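Local coordinates for protein branched-chain-amino-acid aminotransferase (Pseudomonas sp. UW4, PDB 6JIF) that catalyses, with pyridoxal-5'-phosphate as cofactor, the transfer of amino groups between branched-chain amino acids and 2-oxo acids, at residues C77-K82 against A100-R105; E122-V127 against L144-F149; R269-E274 against A353-K358. All blocks are in the same frame, centred on the assembly; numbering follows the deposited sequence.

Interaction 1: residues C77-K82 against A100-R105. With PLP (pyridoxal-5'-phosphate), chain D.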
loop_
_atom_site.group_PDB
_atom_site.type_symbol
_atom_site.label_atom_id
_atom_site.label_comp_id
_atom_site.label_asym_id
_atom_site.label_seq_id
_atom_site.Cartn_x
_atom_site.Cartn_y
_atom_site.Cartn_z
ATOM N N CYS B 77 -2.126 -7.281 -5.206
ATOM C CA CYS B 77 -1.213 -7.064 -6.329
ATOM C C CYS B 77 -1.990 -7.182 -7.632
ATOM O O CYS B 77 -3.075 -7.793 -7.677
ATOM C CB CYS B 77 -0.022 -8.025 -6.329
ATOM S SG CYS B 77 -0.403 -9.746 -6.755
ATOM N N PHE B 78 -1.445 -6.577 -8.692
ATOM C CA PHE B 78 -2.143 -6.712 -9.962
ATOM C C PHE B 78 -1.181 -6.757 -11.151
ATOM O O PHE B 78 0.021 -6.509 -11.035
ATOM C CB PHE B 78 -3.189 -5.588 -10.130
ATOM C CG PHE B 78 -2.615 -4.213 -10.442
ATOM C CD1 PHE B 78 -2.321 -3.804 -11.743
ATOM C CD2 PHE B 78 -2.363 -3.333 -9.414
ATOM C CE1 PHE B 78 -1.838 -2.517 -11.989
ATOM C CE2 PHE B 78 -1.883 -2.024 -9.674
ATOM C CZ PHE B 78 -1.591 -1.650 -10.914
ATOM N N GLU B 79 -1.740 -7.107 -12.308
ATOM C CA GLU B 79 -1.005 -7.145 -13.563
ATOM C C GLU B 79 -1.803 -6.382 -14.631
ATOM O O GLU B 79 -2.968 -6.025 -14.451
ATOM C CB GLU B 79 -0.751 -8.590 -14.040
ATOM C CG GLU B 79 0.519 -9.245 -13.382
ATOM C CD GLU B 79 1.784 -8.456 -13.693
ATOM O OE1 GLU B 79 1.825 -7.816 -14.791
ATOM O OE2 GLU B 79 2.677 -8.383 -12.814
ATOM N N GLY B 80 -1.172 -6.200 -15.777
ATOM C CA GLY B 80 -1.843 -5.526 -16.905
ATOM C C GLY B 80 -1.259 -6.042 -18.203
ATOM O O GLY B 80 -0.032 -6.058 -18.367
ATOM N N MET B 81 -2.109 -6.493 -19.125
ATOM C CA MET B 81 -1.619 -6.968 -20.428
ATOM C C MET B 81 -2.683 -6.694 -21.492
ATOM O O MET B 81 -3.847 -6.445 -21.174
ATOM C CB MET B 81 -1.291 -8.466 -20.406
ATOM C CG MET B 81 -2.590 -9.272 -20.344
ATOM S SD MET B 81 -2.341 -10.943 -19.842
ATOM C CE MET B 81 -1.839 -10.528 -18.180
ATOM N N LYS B 82 -2.295 -6.751 -22.764
ATOM C CA LYS B 82 -3.261 -6.487 -23.829
ATOM C C LYS B 82 -3.382 -7.638 -24.834
ATOM O O LYS B 82 -2.410 -8.362 -25.117
ATOM C CB LYS B 82 -2.906 -5.206 -24.612
ATOM C CG LYS B 82 -3.287 -3.933 -23.877
ATOM C CD LYS B 82 -2.800 -2.694 -24.639
ATOM C CE LYS B 82 -2.822 -1.456 -23.739
ATOM N NZ LYS B 82 -2.305 -0.286 -24.518
ATOM N N ALA B 100 2.721 -13.365 -15.710
ATOM C CA ALA B 100 2.650 -14.456 -14.732
ATOM C C ALA B 100 3.878 -14.462 -13.836
ATOM O O ALA B 100 3.755 -14.582 -12.617
ATOM C CB ALA B 100 2.513 -15.818 -15.405
ATOM N N LEU B 101 5.067 -14.319 -14.425
ATOM C CA LEU B 101 6.295 -14.347 -13.626
ATOM C C LEU B 101 6.316 -13.187 -12.630
ATOM O O LEU B 101 6.637 -13.344 -11.440
ATOM C CB LEU B 101 7.531 -14.291 -14.546
ATOM C CG LEU B 101 7.775 -15.581 -15.358
ATOM C CD1 LEU B 101 8.679 -15.396 -16.631
ATOM C CD2 LEU B 101 8.344 -16.722 -14.478
ATOM N N ARG B 102 5.975 -11.993 -13.114
ATOM C CA ARG B 102 6.014 -10.852 -12.222
ATOM C C ARG B 102 4.989 -10.989 -11.114
ATOM O O ARG B 102 5.244 -10.594 -9.975
ATOM C CB ARG B 102 5.802 -9.533 -12.979
ATOM C CG ARG B 102 6.042 -8.332 -12.034
ATOM C CD ARG B 102 6.148 -7.016 -12.909
ATOM N NE ARG B 102 4.872 -6.794 -13.618
ATOM C CZ ARG B 102 4.705 -5.939 -14.628
ATOM N NH1 ARG B 102 5.743 -5.259 -15.049
ATOM N NH2 ARG B 102 3.502 -5.765 -15.187
ATOM N N MET B 103 3.808 -11.506 -11.426
ATOM C CA MET B 103 2.833 -11.617 -10.366
ATOM C C MET B 103 3.262 -12.666 -9.352
ATOM O O MET B 103 2.948 -12.535 -8.174
ATOM C CB MET B 103 1.447 -11.928 -10.930
ATOM C CG MET B 103 0.329 -11.405 -10.008
ATOM S SD MET B 103 -1.356 -11.684 -10.613
ATOM C CE MET B 103 -1.385 -13.459 -10.297
ATOM N N GLN B 104 3.940 -13.727 -9.796
ATOM C CA GLN B 104 4.488 -14.670 -8.820
ATOM C C GLN B 104 5.423 -13.951 -7.854
ATOM O O GLN B 104 5.378 -14.185 -6.638
ATOM C CB GLN B 104 5.184 -15.826 -9.542
ATOM C CG GLN B 104 4.204 -16.698 -10.352
ATOM C CD GLN B 104 4.800 -17.446 -11.525
ATOM O OE1 GLN B 104 6.031 -17.451 -11.756
ATOM N NE2 GLN B 104 3.925 -18.110 -12.280
ATOM N N ARG B 105 6.241 -13.022 -8.371
ATOM C CA ARG B 105 7.139 -12.331 -7.461
ATOM C C ARG B 105 6.363 -11.357 -6.557
ATOM O O ARG B 105 6.706 -11.220 -5.383
ATOM C CB ARG B 105 8.243 -11.640 -8.264
ATOM C CG ARG B 105 8.896 -12.596 -9.297
ATOM C CD ARG B 105 10.203 -12.031 -9.843
ATOM N NE ARG B 105 10.013 -10.683 -10.390
ATOM C CZ ARG B 105 9.771 -10.446 -11.686
ATOM N NH1 ARG B 105 9.711 -11.459 -12.549
ATOM N NH2 ARG B 105 9.572 -9.214 -12.122
HETATM N N1 PLP D . 6.600 1.593 -13.627
HETATM C C2 PLP D . 5.708 1.424 -12.611
HETATM C C2A PLP D . 5.983 2.164 -11.341
HETATM C C3 PLP D . 4.629 0.550 -12.749
HETATM O O3 PLP D . 3.776 0.354 -11.694
HETATM C C4 PLP D . 4.430 -0.131 -13.978
HETATM C C4A PLP D . 3.397 -1.235 -14.110
HETATM C C5 PLP D . 5.372 0.101 -15.000
HETATM C C6 PLP D . 6.429 0.935 -14.792
HETATM C C5A PLP D . 5.281 -0.471 -16.380
HETATM O O4P PLP D . 5.185 -1.845 -16.347
HETATM P P PLP D . 4.644 -2.600 -17.644
HETATM O O1P PLP D . 5.471 -2.207 -18.844
HETATM O O2P PLP D . 4.889 -4.070 -17.271
HETATM O O3P PLP D . 3.180 -2.269 -17.916
HETATM O O HOH W 1 1.265 -4.137 -16.806
#

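Interaction 2: residues E122-V127 against L144-F149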
loop_
_atom_site.group_PDB
_atom_site.type_symbol
_atom_site.label_atom_id
_atom_site.label_comp_id
_atom_site.label_asym_id
_atom_site.label_seq_id
_atom_site.Cartn_x
_atom_site.Cartn_y
_atom_site.Cartn_z
ATOM N N GLU B 122 -3.809 -19.613 -19.134
ATOM C CA GLU B 122 -5.092 -20.193 -19.523
ATOM C C GLU B 122 -6.262 -19.349 -19.028
ATOM O O GLU B 122 -7.259 -19.193 -19.740
ATOM C CB GLU B 122 -5.232 -21.631 -18.994
ATOM C CG GLU B 122 -4.383 -22.635 -19.754
ATOM C CD GLU B 122 -4.533 -22.580 -21.278
ATOM O OE1 GLU B 122 -5.656 -22.428 -21.816
ATOM O OE2 GLU B 122 -3.497 -22.712 -21.955
ATOM N N ALA B 123 -6.171 -18.808 -17.819
ATOM C CA ALA B 123 -7.238 -17.938 -17.334
ATOM C C ALA B 123 -7.350 -16.690 -18.194
ATOM O O ALA B 123 -8.461 -16.235 -18.516
ATOM C CB ALA B 123 -7.001 -17.527 -15.883
ATOM N N CYS B 124 -6.207 -16.117 -18.556
ATOM C CA CYS B 124 -6.232 -14.922 -19.400
ATOM C C CYS B 124 -6.867 -15.224 -20.736
ATOM O O CYS B 124 -7.704 -14.442 -21.226
ATOM C CB CYS B 124 -4.830 -14.376 -19.617
ATOM S SG CYS B 124 -4.025 -13.643 -18.167
ATOM N N LYS B 125 -6.476 -16.354 -21.348
ATOM C CA LYS B 125 -7.036 -16.748 -22.642
ATOM C C LYS B 125 -8.539 -16.975 -22.553
ATOM O O LYS B 125 -9.286 -16.552 -23.436
ATOM C CB LYS B 125 -6.342 -18.007 -23.180
ATOM C CG LYS B 125 -4.889 -17.787 -23.574
ATOM C CD LYS B 125 -4.247 -19.054 -24.043
ATOM C CE LYS B 125 -4.657 -19.391 -25.464
ATOM N NZ LYS B 125 -4.091 -20.722 -25.708
ATOM N N ALA B 126 -9.010 -17.583 -21.469
ATOM C CA ALA B 126 -10.447 -17.798 -21.317
ATOM C C ALA B 126 -11.191 -16.473 -21.208
ATOM O O ALA B 126 -12.274 -16.325 -21.768
ATOM C CB ALA B 126 -10.719 -18.669 -20.078
ATOM N N VAL B 127 -10.612 -15.494 -20.500
ATOM C CA VAL B 127 -11.258 -14.172 -20.434
ATOM C C VAL B 127 -11.316 -13.502 -21.812
ATOM O O VAL B 127 -12.355 -12.931 -22.214
ATOM C CB VAL B 127 -10.527 -13.298 -19.403
ATOM C CG1 VAL B 127 -11.001 -11.831 -19.487
ATOM C CG2 VAL B 127 -10.774 -13.836 -18.015
ATOM N N LEU B 144 -7.770 -5.041 -26.205
ATOM C CA LEU B 144 -8.509 -5.506 -25.036
ATOM C C LEU B 144 -7.538 -5.611 -23.852
ATOM O O LEU B 144 -6.589 -6.415 -23.870
ATOM C CB LEU B 144 -9.178 -6.846 -25.334
ATOM C CG LEU B 144 -10.039 -7.354 -24.168
ATOM C CD1 LEU B 144 -11.320 -6.493 -24.081
ATOM C CD2 LEU B 144 -10.405 -8.816 -24.409
ATOM N N TYR B 145 -7.748 -4.801 -22.829
ATOM C CA TYR B 145 -6.859 -4.796 -21.683
ATOM C C TYR B 145 -7.377 -5.782 -20.663
ATOM O O TYR B 145 -8.579 -5.833 -20.409
ATOM C CB TYR B 145 -6.800 -3.403 -21.083
ATOM C CG TYR B 145 -5.890 -3.222 -19.891
ATOM C CD1 TYR B 145 -4.537 -3.013 -20.054
ATOM C CD2 TYR B 145 -6.411 -3.208 -18.612
ATOM C CE1 TYR B 145 -3.704 -2.814 -18.939
ATOM C CE2 TYR B 145 -5.614 -3.038 -17.509
ATOM C CZ TYR B 145 -4.270 -2.828 -17.671
ATOM O OH TYR B 145 -3.482 -2.606 -16.537
ATOM N N LEU B 146 -6.471 -6.590 -20.125
ATOM C CA LEU B 146 -6.768 -7.531 -19.057
ATOM C C LEU B 146 -6.088 -7.060 -17.783
ATOM O O LEU B 146 -4.887 -6.754 -17.814
ATOM C CB LEU B 146 -6.246 -8.919 -19.399
ATOM C CG LEU B 146 -7.192 -9.834 -20.154
ATOM C CD1 LEU B 146 -7.515 -9.167 -21.454
ATOM C CD2 LEU B 146 -6.469 -11.222 -20.382
ATOM N N ARG B 147 -6.847 -7.093 -16.666
ATOM C CA ARG B 147 -6.433 -6.752 -15.315
ATOM C C ARG B 147 -6.569 -7.981 -14.400
ATOM O O ARG B 147 -7.638 -8.200 -13.781
ATOM C CB ARG B 147 -7.259 -5.564 -14.795
ATOM C CG ARG B 147 -7.049 -5.210 -13.307
ATOM C CD ARG B 147 -5.591 -4.942 -12.975
ATOM N NE ARG B 147 -5.078 -3.794 -13.738
ATOM C CZ ARG B 147 -5.061 -2.516 -13.319
ATOM N NH1 ARG B 147 -5.542 -2.164 -12.146
ATOM N NH2 ARG B 147 -4.564 -1.560 -14.108
ATOM N N PRO B 148 -5.546 -8.833 -14.322
ATOM C CA PRO B 148 -5.513 -9.850 -13.251
ATOM C C PRO B 148 -5.087 -9.212 -11.947
ATOM O O PRO B 148 -4.340 -8.237 -11.933
ATOM C CB PRO B 148 -4.447 -10.865 -13.697
ATOM C CG PRO B 148 -4.132 -10.505 -15.188
ATOM C CD PRO B 148 -4.461 -9.014 -15.304
ATOM N N PHE B 149 -5.554 -9.812 -10.841
ATOM C CA PHE B 149 -5.168 -9.333 -9.523
ATOM C C PHE B 149 -5.425 -10.433 -8.499
ATOM O O PHE B 149 -6.276 -11.298 -8.688
ATOM C CB PHE B 149 -5.907 -8.039 -9.131
ATOM C CG PHE B 149 -7.436 -8.129 -9.121
ATOM C CD1 PHE B 149 -8.172 -8.145 -10.301
ATOM C CD2 PHE B 149 -8.132 -8.105 -7.911
ATOM C CE1 PHE B 149 -9.559 -8.189 -10.262
ATOM C CE2 PHE B 149 -9.547 -8.169 -7.858
ATOM C CZ PHE B 149 -10.252 -8.191 -9.046
#

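Interaction 3: residues R269-E274 against A353-K358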
loop_
_atom_site.group_PDB
_atom_site.type_symbol
_atom_site.label_atom_id
_atom_site.label_comp_id
_atom_site.label_asym_id
_atom_site.label_seq_id
_atom_site.Cartn_x
_atom_site.Cartn_y
_atom_site.Cartn_z
ATOM N N ARG B 269 9.291 -2.192 -20.922
ATOM C CA ARG B 269 10.719 -1.899 -20.909
ATOM C C ARG B 269 11.550 -3.091 -21.367
ATOM O O ARG B 269 12.490 -2.947 -22.156
ATOM C CB ARG B 269 11.146 -1.468 -19.498
ATOM C CG ARG B 269 12.641 -1.254 -19.386
ATOM C CD ARG B 269 13.020 -1.010 -17.890
ATOM N NE ARG B 269 13.217 -2.273 -17.192
ATOM C CZ ARG B 269 13.467 -2.392 -15.888
ATOM N NH1 ARG B 269 13.547 -1.316 -15.104
ATOM N NH2 ARG B 269 13.648 -3.592 -15.355
ATOM N N LEU B 270 11.252 -4.275 -20.833
ATOM C CA LEU B 270 11.957 -5.478 -21.247
ATOM C C LEU B 270 11.809 -5.724 -22.743
ATOM O O LEU B 270 12.770 -6.118 -23.417
ATOM C CB LEU B 270 11.405 -6.663 -20.458
ATOM C CG LEU B 270 12.044 -8.009 -20.808
ATOM C CD1 LEU B 270 13.456 -7.995 -20.250
ATOM C CD2 LEU B 270 11.258 -9.200 -20.182
ATOM N N SER B 271 10.601 -5.505 -23.266
ATOM C CA SER B 271 10.344 -5.700 -24.679
ATOM C C SER B 271 11.143 -4.723 -25.522
ATOM O O SER B 271 11.684 -5.088 -26.571
ATOM C CB SER B 271 8.837 -5.575 -24.933
ATOM O OG SER B 271 8.131 -6.645 -24.273
ATOM N N LEU B 272 11.158 -3.444 -25.124
ATOM C CA LEU B 272 11.948 -2.450 -25.857
ATOM C C LEU B 272 13.436 -2.773 -25.780
ATOM O O LEU B 272 14.162 -2.604 -26.763
ATOM C CB LEU B 272 11.659 -1.043 -25.292
ATOM C CG LEU B 272 10.238 -0.520 -25.547
ATOM C CD1 LEU B 272 9.981 0.829 -24.889
ATOM C CD2 LEU B 272 10.034 -0.396 -27.083
ATOM N N ILE B 273 13.924 -3.234 -24.621
ATOM C CA ILE B 273 15.341 -3.606 -24.520
ATOM C C ILE B 273 15.659 -4.715 -25.505
ATOM O O ILE B 273 16.665 -4.661 -26.226
ATOM C CB ILE B 273 15.717 -3.977 -23.070
ATOM C CG1 ILE B 273 15.766 -2.709 -22.203
ATOM C CG2 ILE B 273 17.069 -4.723 -23.003
ATOM C CD1 ILE B 273 15.816 -2.955 -20.698
ATOM N N GLU B 274 14.790 -5.738 -25.560
ATOM C CA GLU B 274 15.032 -6.876 -26.447
ATOM C C GLU B 274 14.909 -6.471 -27.914
ATOM O O GLU B 274 15.707 -6.905 -28.748
ATOM C CB GLU B 274 14.084 -8.026 -26.076
ATOM C CG GLU B 274 14.627 -8.690 -24.759
ATOM C CD GLU B 274 13.729 -9.667 -23.963
ATOM O OE1 GLU B 274 12.487 -9.578 -23.962
ATOM O OE2 GLU B 274 14.335 -10.507 -23.236
ATOM N N ALA B 353 10.609 -14.957 -30.577
ATOM C CA ALA B 353 10.152 -16.269 -30.156
ATOM C C ALA B 353 9.458 -16.205 -28.807
ATOM O O ALA B 353 9.949 -15.568 -27.863
ATOM C CB ALA B 353 11.339 -17.213 -30.059
ATOM N N GLY B 354 8.281 -16.810 -28.748
ATOM C CA GLY B 354 7.583 -16.981 -27.492
ATOM C C GLY B 354 6.807 -15.781 -26.982
ATOM O O GLY B 354 6.090 -15.920 -25.987
ATOM N N TRP B 355 6.864 -14.635 -27.657
ATOM C CA TRP B 355 6.206 -13.433 -27.154
ATOM C C TRP B 355 4.686 -13.473 -27.318
ATOM O O TRP B 355 3.955 -12.872 -26.524
ATOM C CB TRP B 355 6.742 -12.216 -27.899
ATOM C CG TRP B 355 8.082 -11.772 -27.453
ATOM C CD1 TRP B 355 9.057 -12.515 -26.848
ATOM C CD2 TRP B 355 8.595 -10.428 -27.538
ATOM N NE1 TRP B 355 10.137 -11.727 -26.577
ATOM C CE2 TRP B 355 9.890 -10.449 -27.034
ATOM C CE3 TRP B 355 8.088 -9.245 -28.066
ATOM C CZ2 TRP B 355 10.682 -9.288 -26.962
ATOM C CZ3 TRP B 355 8.889 -8.108 -28.044
ATOM C CH2 TRP B 355 10.166 -8.150 -27.481
ATOM N N ILE B 356 4.176 -14.065 -28.402
ATOM C CA ILE B 356 2.758 -13.922 -28.747
ATOM C C ILE B 356 2.028 -15.205 -28.404
ATOM O O ILE B 356 2.470 -16.287 -28.793
ATOM C CB ILE B 356 2.587 -13.620 -30.242
ATOM C CG1 ILE B 356 3.284 -12.321 -30.638
ATOM C CG2 ILE B 356 1.120 -13.647 -30.632
ATOM C CD1 ILE B 356 2.803 -11.090 -29.860
ATOM N N VAL B 357 0.916 -15.095 -27.690
ATOM C CA VAL B 357 0.016 -16.217 -27.505
ATOM C C VAL B 357 -1.220 -15.965 -28.348
ATOM O O VAL B 357 -1.900 -14.950 -28.169
ATOM C CB VAL B 357 -0.336 -16.417 -26.025
ATOM C CG1 VAL B 357 -1.381 -17.536 -25.878
ATOM C CG2 VAL B 357 0.962 -16.775 -25.208
ATOM N N LYS B 358 -1.509 -16.875 -29.276
ATOM C CA LYS B 358 -2.690 -16.716 -30.122
ATOM C C LYS B 358 -3.885 -17.159 -29.302
ATOM O O LYS B 358 -3.863 -18.252 -28.720
ATOM C CB LYS B 358 -2.574 -17.557 -31.405
ATOM C CG LYS B 358 -1.489 -17.027 -32.396
ATOM C CD LYS B 358 -2.003 -15.826 -33.162
ATOM C CE LYS B 358 -0.924 -15.297 -34.103
ATOM N NZ LYS B 358 -1.351 -14.086 -34.797
#

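Interaction 1: residues C77-K82 against A100-R105
Glu79 and Arg102 lock side-on, the carboxylate and guanidinium nearly coplanar at 19°. Arg102 NE gives an almost straight bond to Glu79 OE2 (2.8 Å, 176°), and NH2 reaches Glu79 OE1 at 2.7 Å, that oxygen lying somewhat off the guanidinium plane. Both oxygens use their syn lone pairs. Two bonds therefore fix how the guanidinium is turned, and Asn99 adds a second grip on OE1. The guanidinium also meets the cofactor: Arg102 NH1 bonds PLP O2P at 2.7 Å, while NH2 adds a weaker bond to the same oxygen.

The close apolar packing lies beside this pair, on the side of Met103, where Cys77 SG rests 3.7 Å from Met103 CG and Glu79 CG lies against Met103 CB at 3.8 Å. Met103 sets CG opposite its backbone N (chi1 -153°), which brings its first carbons to the strand before the thioether turns off. The phosphate side is looser and bridged by water: one molecule donates to Gly80 O and PLP O3P and takes only a weak bond from Arg102 NH2. A helix arginine holding the phosphate, steadied by a second-shell glutamate, marks the PLP phosphate site of this class IV aminotransferase.

Interaction 2: residues E122-V127 against L144-F149
Leu146 pushes into the side of helix 122-127 between Cys124 and Val127, one turn apart, in a helix-on-sheet packing of the small antiparallel-sheet domain. The strand crosses the helix obliquely, their directions 137° apart and their axes 9.9 Å from each other. The main bump is the methyl Leu146 CD2, which sits 3.6 Å from both Cys124 CB and Cys124 O, so it fits against the side-chain root and the carbonyl of one residue at once. Leu146 CG stands beside its own backbone N (chi1 -89°), which carries the branch forward to the helix. Val127 closes one flank of the leucine more loosely, its CG1 4.4 Å from Leu146 CG. On the other flank Met81 of the neighbouring strand touches Cys124, Leu146 and Pro148, filling in beside them.

The alternation of the strand sets its two faces apart. Leu144, Leu146 and Pro148 turn toward the helix, while Tyr145, Arg147 and Phe149 belong to the other face, where all three meet the second subunit; Arg147 NH1 bonds Tyr73 of that subunit. There Arg147 NH2 also donates to Tyr145 OH, which lies in the guanidinium plane, in a 2.9 Å bond at 167°. Back under the helix, Cys124 SG ends 4.3 Å from Pro148 CG.

Interaction 3: residues R269-E274 against A353-K358
Helix 267-278, whose first turn supplies Ile267 and Thr268 to the PLP site, takes the indole of Trp355 from the C-terminal tail against its Ser271 and Glu274. The six-membered end of the indole leads. Trp355 CH2 comes within 3.5 Å of Ser271 O and 3.7 Å of Ser271 CA, while Ser271 OG stands over one face of the ring. Glu274 CB arrives at the ring edge, in its plane, 3.7 Å from Trp355 CZ2. Its chain then runs on extended, and Glu274 OE1 passes the same CZ2 at 3.5 Å, the carboxylate tilted 34° to the ring.

The polar ends are satisfied by other partners. Arg95 makes a salt bridge with Glu274 OE1, hydrogen-bonds Ser271 OG and lies against the indole in a cation-pi contact; OG is also bonded to Ile267 O. With Trp355 replaced by an alanine, a gap is likely to open beside Ser271 and Arg95 to lose its aromatic partner.

Beyond the tryptophan the tail becomes the edge strand 356-358, hydrogen-bonded to strand 91-94 through Val357 and Leu93, and helix 96-109 touches both sides of the contact, with Gln98 on Leu270 and Pro96 on Val357.

Overall arrangement
All three contacts reach the same antiparallel sheet. Interactions 1 and 2 are fully buried and hang on its neighbouring strands 76-85 and 143-153, joined by backbone hydrogen bonds between Met81 and Leu146 and between Glu79 and Pro148; their helices, 96-109 and 117-130, follow each other in the chain. Interaction 3, just before the edge strand 356-358, is also largely buried but has a partly exposed glutamate at its margin; it touches interaction 2 where Lys125 packs on Val357 and Lys358. Chemistry follows place: charge and cofactor dominate in interaction 1, mainly apolar side-chain packing in interaction 2, and an aromatic ring among polar groups in interaction 3, which ties the C-terminal tail to helix 267-278.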